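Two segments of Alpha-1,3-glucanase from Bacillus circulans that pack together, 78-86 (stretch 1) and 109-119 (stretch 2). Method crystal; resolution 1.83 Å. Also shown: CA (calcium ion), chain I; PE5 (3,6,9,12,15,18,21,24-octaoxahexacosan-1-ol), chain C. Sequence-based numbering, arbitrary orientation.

Stretch 1, residues 78-86: TMRFTMPDS
Stretch 2 (109-119) PLTSYYSWQYF

Stretch 1 is a strand from Thr78 to Thr82 that continues as an extended loop, Met83 to Ser86, with phi between -69° and -151° and psi near 150 to 170°. Stretch 2 is a strand to Thr111, a tight loop from Ser112 to Trp116, and a second strand, 117-119. The strands 78-82 and 109-111 run in broadly the same direction but cross at -51°, with axes 8.9 Å apart at closest approach; side chains therefore fill the gap between them. The two stretches draw closer at the loops, where the CA atoms of Asp85 and Ser112 lie 5.7 Å apart. Together the stretches bury 506 Å².

Leu110 (chi1 m, chi2 t; phi/psi -137/154) points its CA-to-CB bond toward stretch 1 and serves three apolar partners. Its CD2 sits over one face of the Phe81 ring, 4.0 Å from the centroid and 10° off the normal, a CH-pi contact; Phe81 is in the p rotamer (chi2 -81°). The same CD2 lies 3.9 Å from CE of Met79 (t, t, p), and CB of Leu110 lies 3.8 Å from SD of Met83. Met79 and Phe81 both point toward stretch 2, as alternate residues on a strand can.

Thr111 (-150/151, chi1 t) turns its CB away, so its backbone makes the contact: its O meets the edge of the Phe81 ring, 3.7 Å from CZ, and its C is 3.5 Å from Met83 SD. Met83 (p, t, m) leaves its backbone sideways, yet its end comes nearer, SD lying against the backbone where the strand gives way to the loop. On the outward side, Thr111 OG1 accepts a hydrogen bond from Tyr113 N at 3.0 Å.

Ser112 (-100/12, chi1 p) breaks the extended run. Its OG donates to Pro84 O at 2.6 Å, a side chain satisfying a loop carbonyl. Tyr113 (-53/-49) and Tyr114 (-73/-39) then continue the turn without touching stretch 1.

Ser115 (-89/-175) and Trp116, which has a positive phi (70/109), bind calcium through their O atoms: Ser115 O lies 2.3 Å and Trp116 O 2.4 Å from the calcium ion. Five waters, 2 to 6, also bind the ion, their O atoms 2.4 to 2.5 Å from it. Water 2 donates to Ser112 O at 2.7 Å and weakly to Asp85 OD1 at 2.7 Å, so the ion's hydration shell also links the two stretches.

Trp116 (chi1 m, chi2 85°) lays its indole along the loop of stretch 1. NE1 donates to Met83 O at 2.9 Å, near the plane of the ring, while Asp85 CB covers one face, 3.9 Å from the centroid of the five-membered ring. One side chain thus uses both its polar edge and its apolar face.

Gln117 points away; Tyr118 (chi1 m, chi2 -89°) points back and donates from OH to Asp85 OD2 at 2.5 Å, a short bond to a charged acceptor. Asp85 (chi1 t, chi2 5°) thus combines a methylene on the indole with a carboxylate held by phenol and water.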

ATOM      1  N   THR A  78      -8.629  12.424  -7.186  1.00  9.21           N
ATOM      2  CA  THR A  78      -8.534  10.974  -7.091  1.00  6.81           C
ATOM      3  C   THR A  78      -9.820  10.469  -6.455  1.00  8.31           C
ATOM      4  O   THR A  78     -10.355  11.102  -5.543  1.00  9.47           O
ATOM      5  CB  THR A  78      -7.325  10.538  -6.254  1.00 10.81           C
ATOM      6  OG1 THR A  78      -6.145  11.157  -6.774  1.00 11.11           O
ATOM      7  CG2 THR A  78      -7.151   9.026  -6.309  1.00 10.35           C
ATOM      8  N   MET A  79     -10.344   9.360  -6.969  1.00 10.08           N
ATOM      9  CA  MET A  79     -11.580   8.787  -6.445  1.00  6.67           C
ATOM     10  C   MET A  79     -11.339   7.330  -6.088  1.00 10.65           C
ATOM     11  O   MET A  79     -10.827   6.568  -6.914  1.00 10.03           O
ATOM     12  CB  MET A  79     -12.729   8.893  -7.458  1.00  6.64           C
ATOM     13  CG  MET A  79     -14.033   8.223  -6.955  1.00  9.12           C
ATOM     14  SD  MET A  79     -15.424   8.449  -8.094  1.00 11.32           S
ATOM     15  CE  MET A  79     -14.849   7.501  -9.500  1.00  8.63           C
ATOM     16  N   ARG A  80     -11.705   6.945  -4.867  1.00  8.03           N
ATOM     17  CA  ARG A  80     -11.729   5.540  -4.477  1.00  7.34           C
ATOM     18  C   ARG A  80     -13.158   5.035  -4.626  1.00  9.57           C
ATOM     19  O   ARG A  80     -14.090   5.615  -4.048  1.00  9.27           O
ATOM     20  CB  ARG A  80     -11.213   5.339  -3.054  1.00  6.80           C
ATOM     21  CG  ARG A  80     -11.042   3.862  -2.679  1.00  8.05           C
ATOM     22  CD  ARG A  80     -10.251   3.719  -1.394  1.00  6.75           C
ATOM     23  NE  ARG A  80      -9.906   2.327  -1.119  1.00  8.11           N
ATOM     24  CZ  ARG A  80     -10.587   1.531  -0.301  1.00  9.25           C
ATOM     25  NH1 ARG A  80     -11.666   1.979   0.336  1.00  8.97           N
ATOM     26  NH2 ARG A  80     -10.178   0.280  -0.113  1.00  8.90           N
ATOM     27  N   PHE A  81     -13.327   3.968  -5.406  1.00  8.49           N
ATOM     28  CA  PHE A  81     -14.643   3.530  -5.857  1.00  8.24           C
ATOM     29  C   PHE A  81     -14.691   2.008  -5.867  1.00  9.90           C
ATOM     30  O   PHE A  81     -13.659   1.332  -5.787  1.00  8.79           O
ATOM     31  CB  PHE A  81     -14.951   4.052  -7.275  1.00  7.68           C
ATOM     32  CG  PHE A  81     -14.172   3.330  -8.342  1.00 10.90           C
ATOM     33  CD1 PHE A  81     -12.855   3.675  -8.595  1.00  8.40           C
ATOM     34  CD2 PHE A  81     -14.729   2.262  -9.033  1.00 11.32           C
ATOM     35  CE1 PHE A  81     -12.104   2.989  -9.545  1.00  9.84           C
ATOM     36  CE2 PHE A  81     -13.995   1.563  -9.973  1.00 12.06           C
ATOM     37  CZ  PHE A  81     -12.671   1.931 -10.238  1.00 11.97           C
ATOM     38  N   THR A  82     -15.906   1.466  -6.021  1.00  8.99           N
ATOM     39  CA  THR A  82     -16.088   0.040  -6.281  1.00  8.82           C
ATOM     40  C   THR A  82     -17.123  -0.134  -7.388  1.00  8.89           C
ATOM     41  O   THR A  82     -18.021   0.697  -7.555  1.00 10.02           O
ATOM     42  CB  THR A  82     -16.536  -0.736  -5.015  1.00  8.69           C
ATOM     43  OG1 THR A  82     -16.760  -2.116  -5.347  1.00 10.58           O
ATOM     44  CG2 THR A  82     -17.838  -0.157  -4.458  1.00 10.39           C
ATOM     45  N   MET A  83     -16.977  -1.210  -8.154  1.00 11.63           N
ATOM     46  CA  MET A  83     -17.966  -1.614  -9.145  1.00  9.37           C
ATOM     47  C   MET A  83     -17.876  -3.130  -9.294  1.00 12.52           C
ATOM     48  O   MET A  83     -16.881  -3.734  -8.895  1.00 10.19           O
ATOM     49  CB  MET A  83     -17.741  -0.909 -10.495  1.00 10.89           C
ATOM     50  CG  MET A  83     -16.478  -1.352 -11.230  1.00  9.44           C
ATOM     51  SD  MET A  83     -16.179  -0.362 -12.707  1.00 11.47           S
ATOM     52  CE  MET A  83     -17.321  -1.046 -13.902  1.00 12.40           C
ATOM     53  N   PRO A  84     -18.920  -3.768  -9.834  1.00 11.15           N
ATOM     54  CA  PRO A  84     -18.941  -5.238  -9.836  1.00 11.38           C
ATOM     55  C   PRO A  84     -17.892  -5.833 -10.761  1.00 11.83           C
ATOM     56  O   PRO A  84     -17.497  -5.242 -11.770  1.00 11.45           O
ATOM     57  CB  PRO A  84     -20.355  -5.578 -10.338  1.00 13.10           C
ATOM     58  CG  PRO A  84     -21.135  -4.279 -10.282  1.00 15.37           C
ATOM     59  CD  PRO A  84     -20.122  -3.196 -10.460  1.00 10.42           C
ATOM     60  N   ASP A  85     -17.465  -7.040 -10.406  1.00 11.20           N
ATOM     61  CA  ASP A  85     -16.694  -7.912 -11.279  1.00 14.12           C
ATOM     62  C   ASP A  85     -17.623  -8.591 -12.292  1.00 12.10           C
ATOM     63  O   ASP A  85     -18.854  -8.610 -12.139  1.00 13.22           O
ATOM     64  CB  ASP A  85     -15.959  -8.957 -10.422  1.00 10.69           C
ATOM     65  CG  ASP A  85     -14.787  -9.630 -11.139  1.00 12.45           C
ATOM     66  OD1 ASP A  85     -14.449  -9.255 -12.273  1.00 10.99           O
ATOM     67  OD2 ASP A  85     -14.200 -10.556 -10.539  1.00 11.62           O
ATOM     68  N   SER A  86     -17.025  -9.138 -13.342  1.00 10.27           N
ATOM     69  CA  SER A  86     -17.779  -9.983 -14.260  1.00 15.62           C
ATOM     70  C   SER A  86     -17.825 -11.409 -13.732  1.00 15.86           C
ATOM     71  O   SER A  86     -17.076 -11.787 -12.828  1.00 15.76           O
ATOM     72  CB  SER A  86     -17.153  -9.968 -15.653  1.00 14.07           C
ATOM     73  OG  SER A  86     -15.850 -10.531 -15.610  1.00 14.17           O
ATOM     74  N   PRO A 109     -14.029   7.085 -17.259  1.00 12.21           N
ATOM     75  CA  PRO A 109     -14.093   5.634 -17.456  1.00 13.28           C
ATOM     76  C   PRO A 109     -13.590   4.897 -16.223  1.00 12.46           C
ATOM     77  O   PRO A 109     -12.669   5.347 -15.535  1.00 12.48           O
ATOM     78  CB  PRO A 109     -13.173   5.391 -18.663  1.00 16.54           C
ATOM     79  CG  PRO A 109     -12.903   6.751 -19.253  1.00 21.63           C
ATOM     80  CD  PRO A 109     -13.020   7.722 -18.122  1.00 18.26           C
ATOM     81  N   LEU A 110     -14.215   3.748 -15.958  1.00 11.77           N
ATOM     82  CA  LEU A 110     -13.950   2.923 -14.788  1.00 12.61           C
ATOM     83  C   LEU A 110     -13.893   1.463 -15.202  1.00 13.28           C
ATOM     84  O   LEU A 110     -14.525   1.058 -16.184  1.00 12.62           O
ATOM     85  CB  LEU A 110     -15.044   3.089 -13.711  1.00 10.57           C
ATOM     86  CG  LEU A 110     -15.267   4.506 -13.188  1.00  9.52           C
ATOM     87  CD1 LEU A 110     -16.510   4.513 -12.317  1.00  8.89           C
ATOM     88  CD2 LEU A 110     -14.031   4.983 -12.411  1.00  8.83           C
ATOM     89  N   THR A 111     -13.157   0.659 -14.434  1.00 11.28           N
ATOM     90  CA  THR A 111     -13.120  -0.772 -14.712  1.00  8.50           C
ATOM     91  C   THR A 111     -12.902  -1.526 -13.407  1.00 10.44           C
ATOM     92  O   THR A 111     -12.296  -0.998 -12.464  1.00  9.87           O
ATOM     93  CB  THR A 111     -12.028  -1.131 -15.738  1.00  9.90           C
ATOM     94  OG1 THR A 111     -12.088  -2.534 -16.042  1.00 11.44           O
ATOM     95  CG2 THR A 111     -10.637  -0.805 -15.189  1.00 11.35           C
ATOM     96  N   SER A 112     -13.415  -2.760 -13.351  1.00  7.88           N
ATOM     97  CA  SER A 112     -13.072  -3.675 -12.266  1.00 10.65           C
ATOM     98  C   SER A 112     -12.006  -4.675 -12.687  1.00 10.31           C
ATOM     99  O   SER A 112     -11.736  -5.623 -11.944  1.00  9.92           O
ATOM    100  CB  SER A 112     -14.320  -4.403 -11.734  1.00 11.50           C
ATOM    101  OG  SER A 112     -15.092  -4.999 -12.770  1.00 12.41           O
ATOM    102  N   TYR A 113     -11.372  -4.451 -13.846  1.00  8.90           N
ATOM    103  CA  TYR A 113     -10.319  -5.336 -14.355  1.00 10.97           C
ATOM    104  C   TYR A 113      -9.212  -5.566 -13.329  1.00  9.78           C
ATOM    105  O   TYR A 113      -8.787  -6.706 -13.105  1.00  9.97           O
ATOM    106  CB  TYR A 113      -9.721  -4.741 -15.635  1.00  8.94           C
ATOM    107  CG  TYR A 113      -8.519  -5.503 -16.182  1.00 10.44           C
ATOM    108  CD1 TYR A 113      -8.696  -6.611 -17.008  1.00 13.03           C
ATOM    109  CD2 TYR A 113      -7.215  -5.110 -15.881  1.00 10.98           C
ATOM    110  CE1 TYR A 113      -7.616  -7.313 -17.527  1.00 11.01           C
ATOM    111  CE2 TYR A 113      -6.110  -5.820 -16.394  1.00 10.06           C
ATOM    112  CZ  TYR A 113      -6.331  -6.912 -17.217  1.00 12.35           C
ATOM    113  OH  TYR A 113      -5.278  -7.614 -17.740  1.00 11.20           O
ATOM    114  N   TYR A 114      -8.701  -4.483 -12.731  1.00  9.77           N
ATOM    115  CA  TYR A 114      -7.542  -4.603 -11.852  1.00  8.53           C
ATOM    116  C   TYR A 114      -7.895  -5.250 -10.524  1.00  9.23           C
ATOM    117  O   TYR A 114      -7.093  -6.010  -9.964  1.00  8.19           O
ATOM    118  CB  TYR A 114      -6.937  -3.231 -11.577  1.00  8.74           C
ATOM    119  CG  TYR A 114      -6.578  -2.475 -12.814  1.00  9.33           C
ATOM    120  CD1 TYR A 114      -5.441  -2.795 -13.545  1.00  9.61           C
ATOM    121  CD2 TYR A 114      -7.369  -1.414 -13.240  1.00 10.21           C
ATOM    122  CE1 TYR A 114      -5.110  -2.077 -14.691  1.00 12.35           C
ATOM    123  CE2 TYR A 114      -7.047  -0.696 -14.366  1.00 13.73           C
ATOM    124  CZ  TYR A 114      -5.924  -1.034 -15.094  1.00 11.36           C
ATOM    125  OH  TYR A 114      -5.635  -0.285 -16.220  1.00 14.50           O
ATOM    126  N   SER A 115      -9.062  -4.912  -9.984  1.00  8.21           N
ATOM    127  CA  SER A 115      -9.446  -5.247  -8.624  1.00  8.66           C
ATOM    128  C   SER A 115     -10.135  -6.612  -8.609  1.00 10.10           C
ATOM    129  O   SER A 115     -10.196  -7.308  -9.628  1.00 10.31           O
ATOM    130  CB  SER A 115     -10.329  -4.129  -8.055  1.00  7.91           C
ATOM    131  OG  SER A 115     -11.398  -3.815  -8.954  1.00 11.94           O
ATOM    132  N   TRP A 116     -10.643  -6.997  -7.435  1.00  7.20           N
ATOM    133  CA  TRP A 116     -11.360  -8.244  -7.148  1.00  7.67           C
ATOM    134  C   TRP A 116     -10.445  -9.466  -7.186  1.00  9.95           C
ATOM    135  O   TRP A 116      -9.975  -9.880  -8.254  1.00 10.34           O
ATOM    136  CB  TRP A 116     -12.558  -8.432  -8.091  1.00  9.69           C
ATOM    137  CG  TRP A 116     -13.638  -7.412  -7.850  1.00  9.53           C
ATOM    138  CD1 TRP A 116     -13.700  -6.153  -8.377  1.00 10.08           C
ATOM    139  CD2 TRP A 116     -14.800  -7.552  -7.013  1.00  9.21           C
ATOM    140  NE1 TRP A 116     -14.822  -5.503  -7.921  1.00  9.96           N
ATOM    141  CE2 TRP A 116     -15.509  -6.333  -7.078  1.00  9.07           C
ATOM    142  CE3 TRP A 116     -15.308  -8.588  -6.215  1.00 10.26           C
ATOM    143  CZ2 TRP A 116     -16.711  -6.125  -6.394  1.00 11.36           C
ATOM    144  CZ3 TRP A 116     -16.499  -8.375  -5.528  1.00 11.25           C
ATOM    145  CH2 TRP A 116     -17.181  -7.148  -5.617  1.00 11.69           C
ATOM    146  N   GLN A 117     -10.185 -10.019  -6.001  1.00  9.49           N
ATOM    147  CA  GLN A 117      -9.431 -11.248  -5.777  1.00  9.38           C
ATOM    148  C   GLN A 117     -10.229 -12.112  -4.813  1.00  9.74           C
ATOM    149  O   GLN A 117     -10.872 -11.592  -3.900  1.00  9.97           O
ATOM    150  CB  GLN A 117      -8.044 -10.967  -5.180  1.00  9.81           C
ATOM    151  CG  GLN A 117      -7.088 -10.258  -6.125  1.00  8.55           C
ATOM    152  CD  GLN A 117      -6.442 -11.235  -7.086  1.00  8.59           C
ATOM    153  OE1 GLN A 117      -5.432 -11.847  -6.754  1.00 11.02           O
ATOM    154  NE2 GLN A 117      -7.025 -11.391  -8.277  1.00  7.88           N
ATOM    155  N   TYR A 118     -10.170 -13.436  -4.999  1.00  9.64           N
ATOM    156  CA  TYR A 118     -11.119 -14.330  -4.344  1.00  9.65           C
ATOM    157  C   TYR A 118     -10.392 -15.406  -3.542  1.00 12.97           C
ATOM    158  O   TYR A 118      -9.417 -15.994  -4.017  1.00 11.31           O
ATOM    159  CB  TYR A 118     -12.063 -14.957  -5.389  1.00 10.81           C
ATOM    160  CG  TYR A 118     -12.880 -13.932  -6.153  1.00 12.64           C
ATOM    161  CD1 TYR A 118     -14.121 -13.508  -5.675  1.00 11.27           C
ATOM    162  CD2 TYR A 118     -12.414 -13.388  -7.355  1.00 10.24           C
ATOM    163  CE1 TYR A 118     -14.872 -12.576  -6.367  1.00  9.87           C
ATOM    164  CE2 TYR A 118     -13.162 -12.453  -8.058  1.00 10.58           C
ATOM    165  CZ  TYR A 118     -14.389 -12.050  -7.555  1.00 11.15           C
ATOM    166  OH  TYR A 118     -15.132 -11.123  -8.246  1.00 11.05           O
ATOM    167  N   PHE A 119     -10.874 -15.672  -2.326  1.00 10.50           N
ATOM    168  CA  PHE A 119     -10.130 -16.493  -1.374  1.00 11.02           C
ATOM    169  C   PHE A 119     -10.960 -17.660  -0.861  1.00 12.94           C
ATOM    170  O   PHE A 119     -11.964 -17.460  -0.171  1.00 12.47           O
ATOM    171  CB  PHE A 119      -9.634 -15.636  -0.207  1.00 10.08           C
ATOM    172  CG  PHE A 119      -8.565 -14.658  -0.612  1.00 10.48           C
ATOM    173  CD1 PHE A 119      -7.228 -15.042  -0.632  1.00 11.16           C
ATOM    174  CD2 PHE A 119      -8.903 -13.377  -1.032  1.00 11.44           C
ATOM    175  CE1 PHE A 119      -6.235 -14.150  -1.036  1.00 11.47           C
ATOM    176  CE2 PHE A 119      -7.917 -12.474  -1.437  1.00  8.62           C
ATOM    177  CZ  PHE A 119      -6.584 -12.863  -1.445  1.00 11.80           C
TER
HETATM  178 CA    CA I 607      -9.963  -9.381 -10.612  1.00  9.81          CA
HETATM  179  C48 PE5 C 601      -4.343  -0.930 -20.834  1.00 21.35           C
HETATM  180  C50 PE5 C 601      -4.899  -1.513 -19.530  1.00 21.41           C
HETATM  181  O1  PE5 C 601      -6.264  -1.805 -19.676  1.00 28.07           O
HETATM  182  C1  PE5 C 601      -6.861  -2.411 -18.563  1.00 25.78           C
HETATM  183  C2  PE5 C 601      -8.379  -2.505 -18.743  1.00 22.90           C
HETATM  184  O2  PE5 C 601      -8.930  -1.219 -18.788  1.00 21.48           O
HETATM  185  C3  PE5 C 601     -10.293  -1.151 -19.097  1.00 23.37           C
HETATM  186  C4  PE5 C 601     -10.731   0.317 -19.175  1.00 22.27           C
HETATM  187  O3  PE5 C 601     -10.435   0.970 -17.969  1.00 27.46           O
HETATM  188  C5  PE5 C 601     -10.859   2.302 -17.857  1.00 20.78           C
HETATM  189  C6  PE5 C 601      -9.721   3.188 -17.329  1.00 31.37           C
HETATM  190  O4  PE5 C 601      -9.694   3.235 -15.925  1.00 30.13           O
HETATM  191  C7  PE5 C 601      -8.421   3.203 -15.332  1.00 27.79           C
HETATM  192  C8  PE5 C 601      -7.523   4.289 -15.929  1.00 30.45           C
HETATM  193  O5  PE5 C 601      -6.195   4.021 -15.604  1.00 33.05           O
HETATM  194  C9  PE5 C 601      -5.251   4.784 -16.306  1.00 30.07           C
HETATM  195  C10 PE5 C 601      -4.686   5.841 -15.367  1.00 27.79           C
HETATM  196  O6  PE5 C 601      -4.833   7.102 -15.950  1.00 27.56           O
HETATM  197  C11 PE5 C 601      -4.795   8.170 -15.050  1.00 27.21           C
HETATM  198  C12 PE5 C 601      -5.252   9.450 -15.736  1.00 25.99           C
HETATM  199  O7  PE5 C 601      -4.175  10.334 -15.700  1.00 24.43           O
HETATM  200  C13 PE5 C 601      -4.510  11.667 -15.446  1.00 21.91           C
HETATM  201  C14 PE5 C 601      -3.421  12.554 -16.045  1.00 23.80           C
HETATM  202  O8  PE5 C 601      -2.979  11.961 -17.232  1.00 25.64           O
HETATM  203  C15 PE5 C 601      -1.922  12.613 -17.887  1.00 24.84           C
HETATM  204  C16 PE5 C 601      -2.397  13.098 -19.264  1.00 22.55           C
HETATM  205  O52 PE5 C 601      -1.854  12.308 -20.286  1.00 32.17           O
HETATM  206  O   HOH W   1     -13.924  -2.528  -7.959  1.00 11.49           O
HETATM  207  O   HOH W   2     -12.014  -8.285 -11.660  1.00 11.26           O
HETATM  208  O   HOH W   3     -11.551 -11.133 -10.772  1.00 10.71           O
HETATM  209  O   HOH W   4      -9.666  -9.232 -13.067  1.00 11.56           O
HETATM  210  O   HOH W   5      -7.719  -8.734 -10.231  1.00  9.42           O
HETATM  211  O   HOH W   6      -8.674 -11.455 -11.021  1.00 10.14           O